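Cellulase (Soil metagenome, PDB 5I2U) probably hydrolyses the beta-1,4-glucosidic bonds of cellulose as a halotolerant glycoside hydrolase of family 5, built on a TIM barrel. Local coordinates at residues Arg57-Gly62 / Trp83-Val88; Phe70-Ala75 / Ser301-Trp306; Ile126-Ala131 / Ile160-Asp165; His198-Leu203 / Met218-Phe223. All coordinates share one frame; numbering follows the deposited sequence.

Contact 1 of 4, residues Arg57-Gly62 / Trp83-Val88; sequences RGASLG and WKCTVV
The six-membered ring of the Trp83 indole receives the Ala59 methyl obliquely, CB to CZ3 4.3 Å, while Met295, Leu311 and helix 313-325 supply further neighbours of the same ring. The other flat group, the Arg57 guanidinium, has its partners outside both segments: a salt bridge with Glu275 and a hydrogen bond with Asn326. Cys85 fills in beside Trp83, its SG 4.0 Å from Ala59 CB and also against the Gly58 CA. Two bonds join Arg57 to Thr86. The Arg57 N donates to Thr86 OG1 over 3.0 Å at 161°, and the Thr86 N returns a bond to Arg57 O, also 3.0 Å, at 168°. With chi1 at 49°, Thr86 holds its OG1 between its own backbone N and carbonyl carbon, turned to Arg57. Further along, Gly58 CA comes to 3.4 Å from Val87 O in a CA-H...O contact; Ala59 and Val88 form a parallel bridge. The segments join strand 57-61 to the loop leading into strand 87-93 and its first two residues, in a beta-alpha-beta unit with helix 73-81 between. Chemically, a threonine hydroxyl and amide pair off with both backbone polar atoms of Arg57, standing in for sheet bonding just before strand 87-93 begins.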
loop_
_atom_site.group_PDB
_atom_site.type_symbol
_atom_site.label_atom_id
_atom_site.label_comp_id
_atom_site.label_asym_id
_atom_site.label_seq_id
_atom_site.Cartn_x
_atom_site.Cartn_y
_atom_site.Cartn_z
ATOM N N ARG A 57 4.194 1.260 -9.214
ATOM C CA ARG A 57 3.382 2.473 -9.114
ATOM C C ARG A 57 1.930 2.097 -9.309
ATOM O O ARG A 57 1.589 1.421 -10.274
ATOM C CB ARG A 57 3.780 3.469 -10.192
ATOM C CG ARG A 57 5.208 3.980 -10.072
ATOM C CD ARG A 57 5.918 3.697 -11.364
ATOM N NE ARG A 57 7.317 4.091 -11.377
ATOM C CZ ARG A 57 8.205 3.630 -12.255
ATOM N NH1 ARG A 57 7.841 2.775 -13.215
ATOM N NH2 ARG A 57 9.472 4.036 -12.181
ATOM N N GLY A 58 1.082 2.512 -8.373
ATOM C CA GLY A 58 -0.347 2.237 -8.476
ATOM C C GLY A 58 -1.215 3.010 -7.497
ATOM O O GLY A 58 -0.845 4.094 -7.042
ATOM N N ALA A 59 -2.367 2.433 -7.182
ATOM C CA ALA A 59 -3.404 3.103 -6.412
ATOM C C ALA A 59 -4.033 2.161 -5.374
ATOM O O ALA A 59 -4.172 0.975 -5.622
ATOM C CB ALA A 59 -4.462 3.634 -7.357
ATOM N N SER A 60 -4.382 2.721 -4.214
ATOM C CA SER A 60 -5.067 2.004 -3.149
ATOM C C SER A 60 -6.561 2.266 -3.190
ATOM O O SER A 60 -6.995 3.410 -3.331
ATOM C CB SER A 60 -4.545 2.443 -1.794
ATOM O OG SER A 60 -5.101 1.660 -0.747
ATOM N N LEU A 61 -7.347 1.194 -3.070
ATOM C CA LEU A 61 -8.771 1.332 -2.766
ATOM C C LEU A 61 -8.808 1.889 -1.359
ATOM O O LEU A 61 -7.839 1.745 -0.604
ATOM C CB LEU A 61 -9.499 -0.008 -2.832
ATOM C CG LEU A 61 -9.418 -0.762 -4.165
ATOM C CD1 LEU A 61 -10.102 -2.115 -4.084
ATOM C CD2 LEU A 61 -10.029 0.050 -5.300
ATOM N N GLY A 62 -9.878 2.591 -1.018
ATOM C CA GLY A 62 -10.018 3.116 0.333
ATOM C C GLY A 62 -10.554 2.034 1.263
ATOM O O GLY A 62 -10.914 0.939 0.826
ATOM N N TRP A 83 -5.293 3.070 -16.054
ATOM C CA TRP A 83 -4.381 3.862 -15.185
ATOM C C TRP A 83 -2.942 3.329 -15.214
ATOM O O TRP A 83 -2.026 4.006 -14.754
ATOM C CB TRP A 83 -4.875 3.913 -13.728
ATOM C CG TRP A 83 -6.079 4.767 -13.496
ATOM C CD1 TRP A 83 -7.091 5.025 -14.376
ATOM C CD2 TRP A 83 -6.413 5.450 -12.288
ATOM N NE1 TRP A 83 -8.021 5.841 -13.800
ATOM C CE2 TRP A 83 -7.635 6.118 -12.512
ATOM C CE3 TRP A 83 -5.803 5.558 -11.034
ATOM C CZ2 TRP A 83 -8.264 6.891 -11.521
ATOM C CZ3 TRP A 83 -6.410 6.340 -10.056
ATOM C CH2 TRP A 83 -7.640 6.995 -10.306
ATOM N N LYS A 84 -2.762 2.127 -15.752
ATOM C CA LYS A 84 -1.461 1.449 -15.810
ATOM C C LYS A 84 -0.894 1.136 -14.426
ATOM O O LYS A 84 0.321 1.143 -14.240
ATOM C CB LYS A 84 -0.442 2.229 -16.664
ATOM C CG LYS A 84 -0.940 2.638 -18.041
ATOM C CD LYS A 84 -1.246 1.442 -18.924
ATOM C CE LYS A 84 -1.522 1.896 -20.359
ATOM N NZ LYS A 84 -2.191 0.841 -21.167
ATOM N N CYS A 85 -1.770 0.830 -13.465
ATOM C CA CYS A 85 -1.312 0.387 -12.158
ATOM C C CYS A 85 -0.581 -0.947 -12.309
ATOM O O CYS A 85 -1.062 -1.867 -12.991
ATOM C CB CYS A 85 -2.471 0.243 -11.166
ATOM S SG CYS A 85 -3.316 1.792 -10.767
ATOM N N THR A 86 0.611 -1.009 -11.724
ATOM C CA THR A 86 1.374 -2.242 -11.592
ATOM C C THR A 86 1.177 -2.844 -10.218
ATOM O O THR A 86 1.597 -3.985 -9.974
ATOM C CB THR A 86 2.880 -2.000 -11.860
ATOM O OG1 THR A 86 3.352 -0.863 -11.106
ATOM C CG2 THR A 86 3.105 -1.746 -13.341
ATOM N N VAL A 87 0.573 -2.068 -9.309
ATOM C CA VAL A 87 0.173 -2.552 -8.011
ATOM C C VAL A 87 -1.214 -1.989 -7.645
ATOM O O VAL A 87 -1.573 -0.893 -8.049
ATOM C CB VAL A 87 1.242 -2.216 -6.928
ATOM C CG1 VAL A 87 1.324 -0.722 -6.652
ATOM C CG2 VAL A 87 0.971 -2.981 -5.637
ATOM N N VAL A 88 -1.978 -2.773 -6.887
ATOM C CA VAL A 88 -3.257 -2.347 -6.313
ATOM C C VAL A 88 -3.282 -2.721 -4.846
ATOM O O VAL A 88 -2.829 -3.789 -4.467
ATOM C CB VAL A 88 -4.469 -2.940 -7.056
ATOM C CG1 VAL A 88 -4.535 -2.299 -8.418
ATOM C CG2 VAL A 88 -4.377 -4.452 -7.194
#

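Contact 2 of 4, residues Phe70-Ala75 / Ser301-Trp306; sequences FYNKNA and SADGNW
Asn72 faces Ala302 across this contact, and its side chain divides its bonding between the two segments. From CB, chi1 of 67° sets CG between the backbone N and the carbonyl carbon, which folds the amide back over the start of the helix. There OD1 accepts from the Ala75 N at 2.9 Å and, weakly, from the Asn74 N. At the other branch ND2 donates to Ala302 O over 3.0 Å, nearly straight at 170°; the acceptor lies in the amide plane of Asn72, yet the donor stands well above the carbonyl plane of Ala302. ND2 also bonds to Arg69 O. Asn72 is thus the N-cap of helix 73-81, the first helix of the TIM barrel after strand 57-61, and the same amide ties it to the loop that follows the last strand, 281-286. In that loop Ser301 OG accepts from the Asp303 N in an ST turn. Alongside, Asn74 and Asp303 point the same way with their planes 72° apart, and Asn74 CB lies 3.3 Å from Asp303 O. Phe70 turns its ring edge to Ser301 O, CE1 being 4.0 Å off. That carbonyl also accepts from Trp306 NE1 at 2.9 Å, in the plane of the indole, while Trp78 meets the Trp306 ring edge-to-face.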
loop_
_atom_site.group_PDB
_atom_site.type_symbol
_atom_site.label_atom_id
_atom_site.label_comp_id
_atom_site.label_asym_id
_atom_site.label_seq_id
_atom_site.Cartn_x
_atom_site.Cartn_y
_atom_site.Cartn_z
ATOM N N PHE A 70 -16.221 -0.311 -4.939
ATOM C CA PHE A 70 -15.047 -0.426 -5.818
ATOM C C PHE A 70 -14.247 -1.720 -5.658
ATOM O O PHE A 70 -13.314 -1.961 -6.428
ATOM C CB PHE A 70 -14.127 0.789 -5.622
ATOM C CG PHE A 70 -14.800 2.096 -5.902
ATOM C CD1 PHE A 70 -15.203 2.413 -7.196
ATOM C CD2 PHE A 70 -15.058 2.994 -4.882
ATOM C CE1 PHE A 70 -15.855 3.612 -7.466
ATOM C CE2 PHE A 70 -15.705 4.188 -5.142
ATOM C CZ PHE A 70 -16.101 4.502 -6.430
ATOM N N TYR A 71 -14.578 -2.541 -4.667
ATOM C CA TYR A 71 -13.890 -3.822 -4.462
ATOM C C TYR A 71 -14.566 -4.855 -5.355
ATOM O O TYR A 71 -15.377 -5.666 -4.906
ATOM C CB TYR A 71 -13.923 -4.227 -2.987
ATOM C CG TYR A 71 -12.913 -3.487 -2.139
ATOM C CD1 TYR A 71 -13.058 -2.123 -1.864
ATOM C CD2 TYR A 71 -11.811 -4.148 -1.614
ATOM C CE1 TYR A 71 -12.120 -1.440 -1.095
ATOM C CE2 TYR A 71 -10.875 -3.474 -0.848
ATOM C CZ TYR A 71 -11.029 -2.125 -0.600
ATOM O OH TYR A 71 -10.074 -1.502 0.175
ATOM N N ASN A 72 -14.207 -4.809 -6.628
ATOM C CA ASN A 72 -14.706 -5.740 -7.619
ATOM C C ASN A 72 -13.676 -5.946 -8.736
ATOM O O ASN A 72 -12.730 -5.164 -8.869
ATOM C CB ASN A 72 -16.030 -5.230 -8.180
ATOM C CG ASN A 72 -15.872 -3.949 -8.989
ATOM O OD1 ASN A 72 -15.468 -3.995 -10.134
ATOM N ND2 ASN A 72 -16.217 -2.806 -8.396
ATOM N N LYS A 73 -13.879 -6.976 -9.547
ATOM C CA LYS A 73 -12.877 -7.369 -10.528
ATOM C C LYS A 73 -12.672 -6.350 -11.640
ATOM O O LYS A 73 -11.542 -6.179 -12.120
ATOM C CB LYS A 73 -13.198 -8.741 -11.106
ATOM C CG LYS A 73 -13.184 -9.831 -10.044
ATOM C CD LYS A 73 -12.945 -11.215 -10.616
ATOM C CE LYS A 73 -12.784 -12.217 -9.487
ATOM N NZ LYS A 73 -12.514 -13.589 -9.999
ATOM N N ASN A 74 -13.740 -5.655 -12.010
ATOM C CA ASN A 74 -13.709 -4.737 -13.135
ATOM C C ASN A 74 -12.965 -3.444 -12.801
ATOM O O ASN A 74 -12.171 -2.948 -13.610
ATOM C CB ASN A 74 -15.124 -4.450 -13.622
ATOM C CG ASN A 74 -15.826 -5.700 -14.175
ATOM O OD1 ASN A 74 -15.187 -6.658 -14.613
ATOM N ND2 ASN A 74 -17.152 -5.680 -14.162
ATOM N N ALA A 75 -13.190 -2.924 -11.599
ATOM C CA ALA A 75 -12.431 -1.769 -11.118
ATOM C C ALA A 75 -10.938 -2.044 -11.143
ATOM O O ALA A 75 -10.168 -1.211 -11.610
ATOM C CB ALA A 75 -12.863 -1.390 -9.714
ATOM N N SER A 301 -19.140 4.833 -12.214
ATOM C CA SER A 301 -19.523 3.422 -12.089
ATOM C C SER A 301 -18.559 2.713 -11.147
ATOM O O SER A 301 -17.364 3.039 -11.111
ATOM C CB SER A 301 -19.501 2.731 -13.452
ATOM O OG SER A 301 -19.762 1.342 -13.337
ATOM N N ALA A 302 -19.080 1.765 -10.381
ATOM C CA ALA A 302 -18.244 0.813 -9.628
ATOM C C ALA A 302 -17.316 0.004 -10.541
ATOM O O ALA A 302 -16.207 -0.353 -10.140
ATOM C CB ALA A 302 -19.116 -0.138 -8.819
ATOM N N ASP A 303 -17.766 -0.269 -11.765
ATOM C CA ASP A 303 -17.055 -1.165 -12.680
ATOM C C ASP A 303 -15.916 -0.516 -13.475
ATOM O O ASP A 303 -15.198 -1.229 -14.176
ATOM C CB ASP A 303 -18.054 -1.819 -13.651
ATOM C CG ASP A 303 -19.143 -2.576 -12.931
ATOM O OD1 ASP A 303 -18.826 -3.374 -12.023
ATOM O OD2 ASP A 303 -20.324 -2.365 -13.267
ATOM N N GLY A 304 -15.734 0.804 -13.364
ATOM C CA GLY A 304 -14.692 1.498 -14.112
ATOM C C GLY A 304 -15.246 2.289 -15.287
ATOM O O GLY A 304 -16.351 2.807 -15.209
ATOM N N ASN A 305 -14.464 2.352 -16.370
ATOM C CA ASN A 305 -14.699 3.222 -17.532
ATOM C C ASN A 305 -14.855 4.690 -17.172
ATOM O O ASN A 305 -15.707 5.392 -17.720
ATOM C CB ASN A 305 -15.903 2.735 -18.341
ATOM C CG ASN A 305 -15.685 1.361 -18.902
ATOM O OD1 ASN A 305 -15.276 1.212 -20.057
ATOM N ND2 ASN A 305 -15.912 0.341 -18.083
ATOM N N TRP A 306 -14.018 5.159 -16.250
ATOM C CA TRP A 306 -14.114 6.535 -15.756
ATOM C C TRP A 306 -13.591 7.472 -16.839
ATOM O O TRP A 306 -12.389 7.536 -17.088
ATOM C CB TRP A 306 -13.362 6.726 -14.417
ATOM C CG TRP A 306 -13.713 5.671 -13.393
ATOM C CD1 TRP A 306 -14.966 5.219 -13.075
ATOM C CD2 TRP A 306 -12.798 4.913 -12.596
ATOM N NE1 TRP A 306 -14.888 4.249 -12.109
ATOM C CE2 TRP A 306 -13.570 4.034 -11.799
ATOM C CE3 TRP A 306 -11.403 4.897 -12.468
ATOM C CZ2 TRP A 306 -12.993 3.140 -10.898
ATOM C CZ3 TRP A 306 -10.831 4.026 -11.564
ATOM C CH2 TRP A 306 -11.629 3.146 -10.792
#

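Contact 3 of 4, residues Ile126-Ala131 / Ile160-Asp165; sequences IIDFHA and IWNEPD
His130 and Asn162 lie side by side, pointing the same way, with the asparagine amide stacked on one face of the imidazole. Their planes differ by 14°, and Asn162 ND2 sits 3.2 Å from His130 CE1, offset toward the rim; this is a stack, not a hydrogen bond. Both side chains run anti to the backbone N (chi1 -158° and 168°), which brings the flat groups together. In the plane of its ring, His130 ND1 donates to Asp128 OD2 over 2.6 Å, meeting the carboxylate on its syn side and fixing the ring's rotation. Arg89 bonds both Asp128 OD2 and Asn162 OD1, so one guanidinium helps position both groups. Ala131 O meets the edge of the Trp161 indole, 3.2 Å from CD1, while Pro164 CG covers a face of that ring. Backbone bonds complete the join: Asn162 N to Phe129 O (3.1 Å) and Glu163 N to Ala131 O (3.1 Å). Asn162-Glu163-Pro164 is the Asn-Glu-Pro sequence familiar from family 5, and a glycerol, probably from the crystallisation liquor, bonds weakly to Asn162 and Glu163, consistent with a pocket here. Strand 124-130 lies between strands 87-93 and 156-159, and helix 169-186 backs the contact, placing Tyr175 against Phe129 and Trp161.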
loop_
_atom_site.group_PDB
_atom_site.type_symbol
_atom_site.label_atom_id
_atom_site.label_comp_id
_atom_site.label_asym_id
_atom_site.label_seq_id
_atom_site.Cartn_x
_atom_site.Cartn_y
_atom_site.Cartn_z
ATOM N N ILE A 126 -1.384 -5.594 -2.777
ATOM C CA ILE A 126 -1.052 -5.463 -1.373
ATOM C C ILE A 126 -2.295 -5.820 -0.595
ATOM O O ILE A 126 -3.353 -5.258 -0.842
ATOM C CB ILE A 126 -0.578 -4.028 -0.998
ATOM C CG1 ILE A 126 0.745 -3.706 -1.715
ATOM C CG2 ILE A 126 -0.376 -3.892 0.514
ATOM C CD1 ILE A 126 1.095 -2.227 -1.702
ATOM N N ILE A 127 -2.160 -6.764 0.327
ATOM C CA ILE A 127 -3.225 -7.107 1.261
ATOM C C ILE A 127 -2.934 -6.353 2.537
ATOM O O ILE A 127 -2.031 -6.725 3.280
ATOM C CB ILE A 127 -3.322 -8.634 1.513
ATOM C CG1 ILE A 127 -3.626 -9.377 0.197
ATOM C CG2 ILE A 127 -4.434 -8.941 2.505
ATOM C CD1 ILE A 127 -3.492 -10.878 0.296
ATOM N N ASP A 128 -3.721 -5.302 2.774
ATOM C CA ASP A 128 -3.447 -4.318 3.813
ATOM C C ASP A 128 -4.443 -4.449 4.991
ATOM O O ASP A 128 -5.647 -4.263 4.844
ATOM C CB ASP A 128 -3.393 -2.899 3.194
ATOM C CG ASP A 128 -3.650 -1.765 4.202
ATOM O OD1 ASP A 128 -3.235 -1.851 5.381
ATOM O OD2 ASP A 128 -4.269 -0.757 3.781
ATOM N N PHE A 129 -3.878 -4.783 6.151
ATOM C CA PHE A 129 -4.561 -4.899 7.415
ATOM C C PHE A 129 -4.640 -3.485 7.911
ATOM O O PHE A 129 -3.724 -2.985 8.564
ATOM C CB PHE A 129 -3.712 -5.790 8.324
ATOM C CG PHE A 129 -4.402 -6.258 9.553
ATOM C CD1 PHE A 129 -5.264 -7.347 9.504
ATOM C CD2 PHE A 129 -4.158 -5.630 10.774
ATOM C CE1 PHE A 129 -5.890 -7.799 10.652
ATOM C CE2 PHE A 129 -4.776 -6.069 11.927
ATOM C CZ PHE A 129 -5.649 -7.157 11.867
ATOM N N HIS A 130 -5.743 -2.830 7.559
ATOM C CA HIS A 130 -5.854 -1.386 7.619
ATOM C C HIS A 130 -6.288 -0.922 9.017
ATOM O O HIS A 130 -7.439 -0.524 9.249
ATOM C CB HIS A 130 -6.784 -0.892 6.509
ATOM C CG HIS A 130 -6.579 0.544 6.141
ATOM N ND1 HIS A 130 -5.656 0.952 5.201
ATOM C CD2 HIS A 130 -7.204 1.663 6.561
ATOM C CE1 HIS A 130 -5.712 2.261 5.068
ATOM N NE2 HIS A 130 -6.642 2.719 5.887
ATOM N N ALA A 131 -5.326 -0.985 9.933
ATOM C CA ALA A 131 -5.511 -0.716 11.342
ATOM C C ALA A 131 -4.694 0.493 11.757
ATOM O O ALA A 131 -3.620 0.756 11.191
ATOM C CB ALA A 131 -5.043 -1.920 12.149
ATOM N N ILE A 160 1.184 -5.492 7.082
ATOM C CA ILE A 160 0.697 -6.090 8.323
ATOM C C ILE A 160 0.047 -5.123 9.319
ATOM O O ILE A 160 -0.672 -5.559 10.218
ATOM C CB ILE A 160 1.793 -6.956 9.007
ATOM C CG1 ILE A 160 3.003 -6.133 9.455
ATOM C CG2 ILE A 160 2.242 -8.049 8.054
ATOM C CD1 ILE A 160 3.924 -6.897 10.372
ATOM N N TRP A 161 0.288 -3.825 9.163
ATOM C CA TRP A 161 -0.304 -2.834 10.054
ATOM C C TRP A 161 -0.225 -1.470 9.385
ATOM O O TRP A 161 0.832 -0.816 9.413
ATOM C CB TRP A 161 0.434 -2.829 11.396
ATOM C CG TRP A 161 -0.189 -1.999 12.467
ATOM C CD1 TRP A 161 -1.216 -1.102 12.342
ATOM C CD2 TRP A 161 0.206 -1.967 13.835
ATOM N NE1 TRP A 161 -1.485 -0.518 13.548
ATOM C CE2 TRP A 161 -0.630 -1.028 14.489
ATOM C CE3 TRP A 161 1.186 -2.636 14.576
ATOM C CZ2 TRP A 161 -0.527 -0.753 15.860
ATOM C CZ3 TRP A 161 1.297 -2.357 15.941
ATOM C CH2 TRP A 161 0.444 -1.421 16.567
ATOM N N ASN A 162 -1.346 -1.055 8.789
ATOM C CA ASN A 162 -1.402 0.159 7.970
ATOM C C ASN A 162 -0.650 1.347 8.567
ATOM O O ASN A 162 0.374 1.767 8.041
ATOM C CB ASN A 162 -2.853 0.551 7.718
ATOM C CG ASN A 162 -2.996 1.949 7.117
ATOM O OD1 ASN A 162 -2.260 2.318 6.208
ATOM N ND2 ASN A 162 -3.910 2.724 7.642
ATOM N N GLU A 163 -1.170 1.871 9.669
ATOM C CA GLU A 163 -0.659 3.098 10.247
ATOM C C GLU A 163 -0.768 3.006 11.756
ATOM O O GLU A 163 -1.769 3.425 12.334
ATOM C CB GLU A 163 -1.445 4.309 9.721
ATOM C CG GLU A 163 -0.937 4.866 8.404
ATOM C CD GLU A 163 -1.652 6.132 7.968
ATOM O OE1 GLU A 163 -2.651 6.542 8.577
ATOM O OE2 GLU A 163 -1.217 6.723 6.971
ATOM N N PRO A 164 0.256 2.428 12.401
ATOM C CA PRO A 164 0.337 2.563 13.841
ATOM C C PRO A 164 0.460 4.055 14.181
ATOM O O PRO A 164 1.254 4.756 13.542
ATOM C CB PRO A 164 1.614 1.799 14.214
ATOM C CG PRO A 164 2.040 1.049 12.996
ATOM C CD PRO A 164 1.404 1.712 11.821
ATOM N N ASP A 165 -0.355 4.534 15.122
ATOM C CA ASP A 165 -0.304 5.944 15.547
ATOM C C ASP A 165 0.548 6.126 16.828
ATOM O O ASP A 165 1.768 6.306 16.727
ATOM C CB ASP A 165 -1.704 6.620 15.637
ATOM C CG ASP A 165 -2.773 5.761 16.327
ATOM O OD1 ASP A 165 -2.430 4.885 17.164
ATOM O OD2 ASP A 165 -3.965 5.983 16.033
#

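Contact 4 of 4, residues His198-Leu203 / Met218-Phe223; sequences HWDQDL and MYTMHF
Asp200 ends a short left-handed turn of three residues, all with positive phi, and lays its carbonyl O on strand 218-223, where it takes a weak hydrogen bond from the His222 N at 3.4 Å and a CA-H...O contact from Met221 CA at 3.3 Å. Its side chain then leans over His222: OD2 stands 3.0 Å above the middle of the imidazole, with carboxylate and ring planes 79° apart. Chi1 of -43° keeps CG beside the backbone N and carries the group there, also bringing CG to 3.1 Å from Thr220 OG1. OD1 is held by the Ser196 N. Leu203 forks over the strand, CD1 at 4.0 Å from Met221 CG and CD2 at 3.5 Å from Thr220 O, with Tyr219 CB beside the latter branch. One water bridges the two segments, donating to Trp199 O (2.7 Å) and His222 O and accepting from Gln201 NE2. The turn follows barrel strand 192-194 and packs on the next strand, 217-224. With OD2 over the face and not at the edge, both ring nitrogens are left to partners elsewhere in the chain, ND1 to Glu163 and NE2 to Ser249, and the Asp200 carboxylate packs over the ring without competing for either.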
loop_
_atom_site.group_PDB
_atom_site.type_symbol
_atom_site.label_atom_id
_atom_site.label_comp_id
_atom_site.label_asym_id
_atom_site.label_seq_id
_atom_site.Cartn_x
_atom_site.Cartn_y
_atom_site.Cartn_z
ATOM N N HIS A 198 3.478 6.822 14.340
ATOM C CA HIS A 198 3.158 8.118 13.749
ATOM C C HIS A 198 2.900 7.997 12.249
ATOM O O HIS A 198 3.478 8.721 11.443
ATOM C CB HIS A 198 4.226 9.172 14.095
ATOM C CG HIS A 198 4.255 9.523 15.549
ATOM N ND1 HIS A 198 5.229 9.064 16.408
ATOM C CD2 HIS A 198 3.408 10.265 16.302
ATOM C CE1 HIS A 198 4.987 9.517 17.625
ATOM N NE2 HIS A 198 3.890 10.252 17.587
ATOM N N TRP A 199 2.007 7.074 11.899
ATOM C CA TRP A 199 1.501 6.913 10.532
ATOM C C TRP A 199 2.622 6.606 9.553
ATOM O O TRP A 199 2.716 7.208 8.488
ATOM C CB TRP A 199 0.676 8.158 10.141
ATOM C CG TRP A 199 -0.338 8.460 11.202
ATOM C CD1 TRP A 199 -1.527 7.814 11.398
ATOM C CD2 TRP A 199 -0.223 9.422 12.266
ATOM N NE1 TRP A 199 -2.179 8.342 12.483
ATOM C CE2 TRP A 199 -1.402 9.330 13.037
ATOM C CE3 TRP A 199 0.750 10.366 12.624
ATOM C CZ2 TRP A 199 -1.637 10.144 14.152
ATOM C CZ3 TRP A 199 0.521 11.182 13.732
ATOM C CH2 TRP A 199 -0.669 11.063 14.487
ATOM N N ASP A 200 3.471 5.656 9.939
ATOM C CA ASP A 200 4.661 5.280 9.171
ATOM C C ASP A 200 5.580 6.482 8.868
ATOM O O ASP A 200 6.039 6.649 7.734
ATOM C CB ASP A 200 4.283 4.537 7.890
ATOM C CG ASP A 200 3.185 3.510 8.114
ATOM O OD1 ASP A 200 3.340 2.655 9.017
ATOM O OD2 ASP A 200 2.166 3.564 7.388
ATOM N N GLN A 201 5.831 7.311 9.887
ATOM C CA GLN A 201 6.813 8.409 9.804
ATOM C C GLN A 201 8.088 8.164 10.621
ATOM O O GLN A 201 9.097 8.811 10.373
ATOM C CB GLN A 201 6.181 9.727 10.248
ATOM C CG GLN A 201 5.065 10.226 9.332
ATOM C CD GLN A 201 4.252 11.349 9.943
ATOM O OE1 GLN A 201 4.708 12.035 10.858
ATOM N NE2 GLN A 201 3.030 11.529 9.456
ATOM N N ASP A 202 8.068 7.213 11.555
ATOM C CA ASP A 202 9.201 6.998 12.467
ATOM C C ASP A 202 10.204 5.968 11.958
ATOM O O ASP A 202 10.567 5.043 12.672
ATOM C CB ASP A 202 8.699 6.619 13.863
ATOM C CG ASP A 202 7.899 7.723 14.502
ATOM O OD1 ASP A 202 7.970 8.862 14.005
ATOM O OD2 ASP A 202 7.192 7.465 15.502
ATOM N N LEU A 203 10.681 6.176 10.737
ATOM C CA LEU A 203 11.703 5.325 10.146
ATOM C C LEU A 203 13.048 5.460 10.854
ATOM O O LEU A 203 13.814 4.504 10.900
ATOM C CB LEU A 203 11.881 5.649 8.659
ATOM C CG LEU A 203 10.711 5.359 7.724
ATOM C CD1 LEU A 203 11.031 5.921 6.354
ATOM C CD2 LEU A 203 10.419 3.871 7.633
ATOM N N MET A 218 10.073 -4.960 3.820
ATOM C CA MET A 218 10.343 -3.528 3.698
ATOM C C MET A 218 9.510 -2.781 4.712
ATOM O O MET A 218 8.533 -3.301 5.250
ATOM C CB MET A 218 10.026 -3.028 2.298
ATOM C CG MET A 218 10.612 -3.893 1.196
ATOM S SD MET A 218 10.323 -3.219 -0.442
ATOM C CE MET A 218 11.644 -1.998 -0.562
ATOM N N TYR A 219 9.928 -1.554 4.977
ATOM C CA TYR A 219 9.252 -0.688 5.924
ATOM C C TYR A 219 8.452 0.375 5.173
ATOM O O TYR A 219 8.915 0.901 4.161
ATOM C CB TYR A 219 10.280 -0.072 6.864
ATOM C CG TYR A 219 11.004 -1.132 7.671
ATOM C CD1 TYR A 219 10.477 -1.596 8.879
ATOM C CD2 TYR A 219 12.185 -1.709 7.201
ATOM C CE1 TYR A 219 11.136 -2.563 9.612
ATOM C CE2 TYR A 219 12.857 -2.680 7.935
ATOM C CZ TYR A 219 12.329 -3.104 9.137
ATOM O OH TYR A 219 12.978 -4.084 9.857
ATOM N N THR A 220 7.242 0.667 5.650
ATOM C CA THR A 220 6.392 1.590 4.939
ATOM C C THR A 220 6.657 3.012 5.364
ATOM O O THR A 220 7.153 3.278 6.475
ATOM C CB THR A 220 4.897 1.232 5.024
ATOM O OG1 THR A 220 4.470 1.244 6.384
ATOM C CG2 THR A 220 4.646 -0.147 4.411
ATOM N N MET A 221 6.358 3.923 4.444
ATOM C CA MET A 221 6.332 5.349 4.733
ATOM C C MET A 221 5.106 5.917 4.056
ATOM O O MET A 221 4.847 5.586 2.907
ATOM C CB MET A 221 7.612 6.028 4.229
ATOM C CG MET A 221 7.785 7.464 4.696
ATOM S SD MET A 221 7.035 8.706 3.615
ATOM C CE MET A 221 8.182 8.690 2.239
ATOM N N HIS A 222 4.346 6.743 4.774
ATOM C CA HIS A 222 3.182 7.434 4.223
ATOM C C HIS A 222 3.372 8.951 4.257
ATOM O O HIS A 222 3.746 9.515 5.283
ATOM C CB HIS A 222 1.918 7.069 4.995
ATOM C CG HIS A 222 1.489 5.640 4.833
ATOM N ND1 HIS A 222 0.315 5.168 5.366
ATOM C CD2 HIS A 222 2.060 4.588 4.198
ATOM C CE1 HIS A 222 0.181 3.887 5.070
ATOM N NE2 HIS A 222 1.228 3.510 4.365
ATOM N N PHE A 223 3.121 9.606 3.126
ATOM C CA PHE A 223 3.184 11.067 3.056
ATOM C C PHE A 223 1.952 11.632 2.362
ATOM O O PHE A 223 1.366 10.988 1.507
ATOM C CB PHE A 223 4.459 11.530 2.337
ATOM C CG PHE A 223 4.446 11.279 0.861
ATOM C CD1 PHE A 223 3.832 12.179 -0.009
ATOM C CD2 PHE A 223 5.048 10.152 0.333
ATOM C CE1 PHE A 223 3.803 11.941 -1.371
ATOM C CE2 PHE A 223 5.023 9.913 -1.028
ATOM C CZ PHE A 223 4.404 10.805 -1.883
HETATM O O HOH W 1 2.128 9.702 7.614
#

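Overall arrangement
Contacts 1, 3 and 4 all reach the closed eight-stranded parallel barrel, on its first and second, third, and sixth strands. Contacts 1 and 3 meet where strands 87-93 and 124-130 pair, their centres about 16 Å apart. Contacts 3 and 4, about 11 Å apart between centres, join through Glu163 OE2 and His222 ND1 (2.7 Å), tying the Asn-Glu-Pro loop to strand 217-224 and probably shaping the active-site end. Contacts 1 and 4 lie on opposite sides of the chain's centre. Along the chain 1, 3 and 4 follow in series. Contact 2 interlocks with contact 1 and spans 3 and 4, bringing the loop after strand 281-286 back to helix 73-81.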